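PDB 3JYZ: type IV pilin structural subunit from Pseudomonas aeruginosa, which probably polymerises with copies of itself into type IV pili, the thin surface filaments used for adhesion and twitching motility. Local coordinates for residues Y56-L61 against T71-A76. Sequence-based numbering, arbitrary orientation.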
ATOM      1  N   TYR A  56      -9.797   8.575   9.784  1.00 14.82           N
ATOM      2  CA  TYR A  56     -10.322   7.839   8.641  1.00 15.46           C
ATOM      3  C   TYR A  56      -9.561   6.533   8.430  1.00 13.16           C
ATOM      4  O   TYR A  56     -10.118   5.738   7.729  1.00 12.67           O
ATOM      5  CB  TYR A  56     -10.259   8.694   7.375  1.00 18.16           C
ATOM      6  CG  TYR A  56     -11.128   9.931   7.427  1.00 22.46           C
ATOM      7  CD1 TYR A  56     -12.413   9.878   7.957  1.00 24.14           C
ATOM      8  CD2 TYR A  56     -10.665  11.148   6.947  1.00 24.57           C
ATOM      9  CE1 TYR A  56     -13.209  11.005   8.005  1.00 25.59           C
ATOM     10  CE2 TYR A  56     -11.458  12.281   6.991  1.00 25.64           C
ATOM     11  CZ  TYR A  56     -12.727  12.204   7.522  1.00 27.20           C
ATOM     12  OH  TYR A  56     -13.521  13.328   7.567  1.00 30.34           O
ATOM     13  N   VAL A  57      -8.425   6.377   8.966  1.00 11.21           N
ATOM     14  CA  VAL A  57      -7.589   5.217   8.767  1.00 10.54           C
ATOM     15  C   VAL A  57      -7.382   4.436  10.057  1.00 10.58           C
ATOM     16  O   VAL A  57      -6.943   4.973  10.976  1.00 10.81           O
ATOM     17  CB  VAL A  57      -6.257   5.604   8.190  1.00 10.21           C
ATOM     18  CG1 VAL A  57      -5.380   4.395   7.999  1.00 10.79           C
ATOM     19  CG2 VAL A  57      -6.511   6.268   6.886  1.00 10.71           C
ATOM     20  N   THR A  58      -7.793   3.181  10.047  1.00 10.39           N
ATOM     21  CA  THR A  58      -7.586   2.290  11.187  1.00 10.38           C
ATOM     22  C   THR A  58      -6.118   1.896  11.299  1.00  9.82           C
ATOM     23  O   THR A  58      -5.529   1.954  12.377  1.00 10.75           O
ATOM     24  CB  THR A  58      -8.438   1.021  11.047  1.00 12.22           C
ATOM     25  OG1 THR A  58      -9.818   1.366  11.216  1.00 14.75           O
ATOM     26  CG2 THR A  58      -8.056  -0.031  12.086  1.00 13.15           C
ATOM     27  N   SER A  59      -5.516   1.524  10.175  1.00  8.96           N
ATOM     28  CA  SER A  59      -4.167   0.987  10.202  1.00  8.03           C
ATOM     29  C   SER A  59      -3.517   1.029   8.830  1.00  7.85           C
ATOM     30  O   SER A  59      -4.203   0.993   7.805  1.00  8.25           O
ATOM     31  CB  SER A  59      -4.183  -0.454  10.729  1.00  9.08           C
ATOM     32  OG  SER A  59      -4.991  -1.292   9.917  1.00  9.82           O
ATOM     33  N   VAL A  60      -2.191   1.118   8.835  1.00  7.11           N
ATOM     34  CA  VAL A  60      -1.375   1.046   7.630  1.00  7.03           C
ATOM     35  C   VAL A  60      -0.283   0.058   7.995  1.00  7.15           C
ATOM     36  O   VAL A  60       0.644   0.400   8.727  1.00  8.80           O
ATOM     37  CB  VAL A  60      -0.746   2.413   7.315  1.00  7.40           C
ATOM     38  CG1 VAL A  60       0.120   2.330   6.064  1.00  8.45           C
ATOM     39  CG2 VAL A  60      -1.840   3.481   7.157  1.00  8.44           C
ATOM     40  N   LEU A  61      -0.410  -1.177   7.519  1.00  6.15           N
ATOM     41  CA  LEU A  61       0.475  -2.242   7.990  1.00  6.61           C
ATOM     42  C   LEU A  61       1.237  -2.913   6.859  1.00  7.30           C
ATOM     43  O   LEU A  61       0.672  -3.219   5.805  1.00  7.41           O
ATOM     44  CB  LEU A  61      -0.322  -3.291   8.771  1.00  6.92           C
ATOM     45  CG  LEU A  61      -0.783  -2.832  10.157  1.00  8.34           C
ATOM     46  CD1 LEU A  61      -1.815  -3.802  10.714  1.00  9.89           C
ATOM     47  CD2 LEU A  61       0.392  -2.679  11.122  1.00  8.51           C
ATOM     48  N   THR A  71      -1.084  -2.819   3.568  1.00  6.68           N
ATOM     49  CA  THR A  71      -2.543  -2.792   3.584  1.00  7.32           C
ATOM     50  C   THR A  71      -3.006  -1.586   4.377  1.00  7.81           C
ATOM     51  O   THR A  71      -2.618  -1.410   5.540  1.00  8.48           O
ATOM     52  CB  THR A  71      -3.125  -4.059   4.231  1.00  7.92           C
ATOM     53  OG1 THR A  71      -2.682  -5.201   3.495  1.00  9.23           O
ATOM     54  CG2 THR A  71      -4.651  -4.015   4.238  1.00  7.88           C
ATOM     55  N   ILE A  72      -3.814  -0.743   3.743  1.00  7.39           N
ATOM     56  CA  ILE A  72      -4.453   0.360   4.440  1.00  7.15           C
ATOM     57  C   ILE A  72      -5.888  -0.051   4.731  1.00  7.61           C
ATOM     58  O   ILE A  72      -6.640  -0.414   3.814  1.00  7.87           O
ATOM     59  CB  ILE A  72      -4.494   1.615   3.585  1.00  7.54           C
ATOM     60  CG1 ILE A  72      -3.090   1.994   3.120  1.00  8.85           C
ATOM     61  CG2 ILE A  72      -5.148   2.758   4.361  1.00  8.97           C
ATOM     62  CD1 ILE A  72      -3.106   3.117   2.087  1.00 10.28           C
ATOM     63  N   THR A  73      -6.254  -0.011   6.010  1.00  7.90           N
ATOM     64  CA  THR A  73      -7.607  -0.323   6.443  1.00  8.72           C
ATOM     65  C   THR A  73      -8.278   0.962   6.900  1.00  9.19           C
ATOM     66  O   THR A  73      -7.754   1.677   7.750  1.00  9.53           O
ATOM     67  CB  THR A  73      -7.584  -1.349   7.593  1.00 10.18           C
ATOM     68  OG1 THR A  73      -6.965  -2.559   7.138  1.00 10.51           O
ATOM     69  CG2 THR A  73      -9.010  -1.643   8.089  1.00 10.55           C
ATOM     70  N   TYR A  74      -9.438   1.264   6.323  1.00  9.45           N
ATOM     71  CA  TYR A  74     -10.151   2.499   6.631  1.00  9.70           C
ATOM     72  C   TYR A  74     -11.226   2.298   7.687  1.00 11.97           C
ATOM     73  O   TYR A  74     -11.756   1.204   7.822  1.00 13.43           O
ATOM     74  CB  TYR A  74     -10.794   3.036   5.352  1.00 10.74           C
ATOM     75  CG  TYR A  74      -9.753   3.535   4.396  1.00  9.87           C
ATOM     76  CD1 TYR A  74      -9.322   4.844   4.449  1.00 10.11           C
ATOM     77  CD2 TYR A  74      -9.162   2.681   3.474  1.00 10.12           C
ATOM     78  CE1 TYR A  74      -8.350   5.313   3.592  1.00 10.06           C
ATOM     79  CE2 TYR A  74      -8.180   3.140   2.607  1.00 10.35           C
ATOM     80  CZ  TYR A  74      -7.788   4.460   2.672  1.00  9.52           C
ATOM     81  OH  TYR A  74      -6.813   4.961   1.830  1.00  9.62           O
ATOM     82  N   VAL A  75     -11.530   3.357   8.432  1.00 12.68           N
ATOM     83  CA  VAL A  75     -12.653   3.317   9.365  1.00 14.20           C
ATOM     84  C   VAL A  75     -13.914   3.524   8.530  1.00 16.04           C
ATOM     85  O   VAL A  75     -14.242   4.649   8.145  1.00 15.89           O
ATOM     86  CB  VAL A  75     -12.530   4.383  10.468  1.00 14.22           C
ATOM     87  CG1 VAL A  75     -13.569   4.121  11.568  1.00 15.04           C
ATOM     88  CG2 VAL A  75     -11.110   4.384  11.060  1.00 13.65           C
ATOM     89  N   ALA A  76     -14.591   2.423   8.229  1.00 17.56           N
ATOM     90  CA  ALA A  76     -15.683   2.444   7.259  1.00 19.34           C
ATOM     91  C   ALA A  76     -16.734   3.515   7.558  1.00 20.36           C
ATOM     92  O   ALA A  76     -17.142   4.253   6.667  1.00 20.91           O
ATOM     93  CB  ALA A  76     -16.319   1.080   7.147  1.00 20.49           C
TER
HETATM   94  O   HOH W   1      -4.231  -2.503   7.575  1.00  9.03           O
HETATM   95  O   HOH W   2      -0.101  -5.936   4.135  1.00 13.34           O
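A classic beta bulge breaks the antiparallel hairpin of strands 57-62 and 70-74, where Thr58 and Ser59 both face Thr73. Thr73 O takes the N-H of Thr58 at 2.7 Å, a short but bent bond (135° at the hydrogen). The same oxygen also receives a weak bond from Ser59 N. Beyond the bulge the ladder is regular. Thr73 N bonds to Ser59 O at 2.9 Å, and Leu61 and Thr71 exchange a pair of backbone bonds. Before the bulge, Val75 N reaches Tyr56 O from above the carbonyl plane, 48° out of it.

Val57, Val60, Ile72 and Tyr74 share one face and pack toward helix 4-28. Val57 CG2 lies 3.9 Å from Tyr74 CE1, the two side chains meeting at a slant. The other methyl of Val57, CG1, is anti to the backbone N (chi1 179°) and sits 4.0 Å from Ile72 CG2. Tyr74 OH is hydrogen-bonded to Val11 O of that helix.

Ser59, Leu61, Thr71 and Thr73 line the other face. Ser59 OG stands between its own N and carbonyl carbon, 3.5 Å from Thr73 CB. One water bonds to Ser59 OG and Thr73 OG1 and donates to Thr71 O, joining the two strands. At the bulge, the side chains of Thr58 and Val75 cross at about a right angle, with Thr58 OG1 3.3 Å from Val75 CG2.

Strand 70-74 also pairs with strand 87-95, so the hairpin forms one side of the antiparallel sheet that packs on the long N-terminal helix, as in the type IV pilin fold.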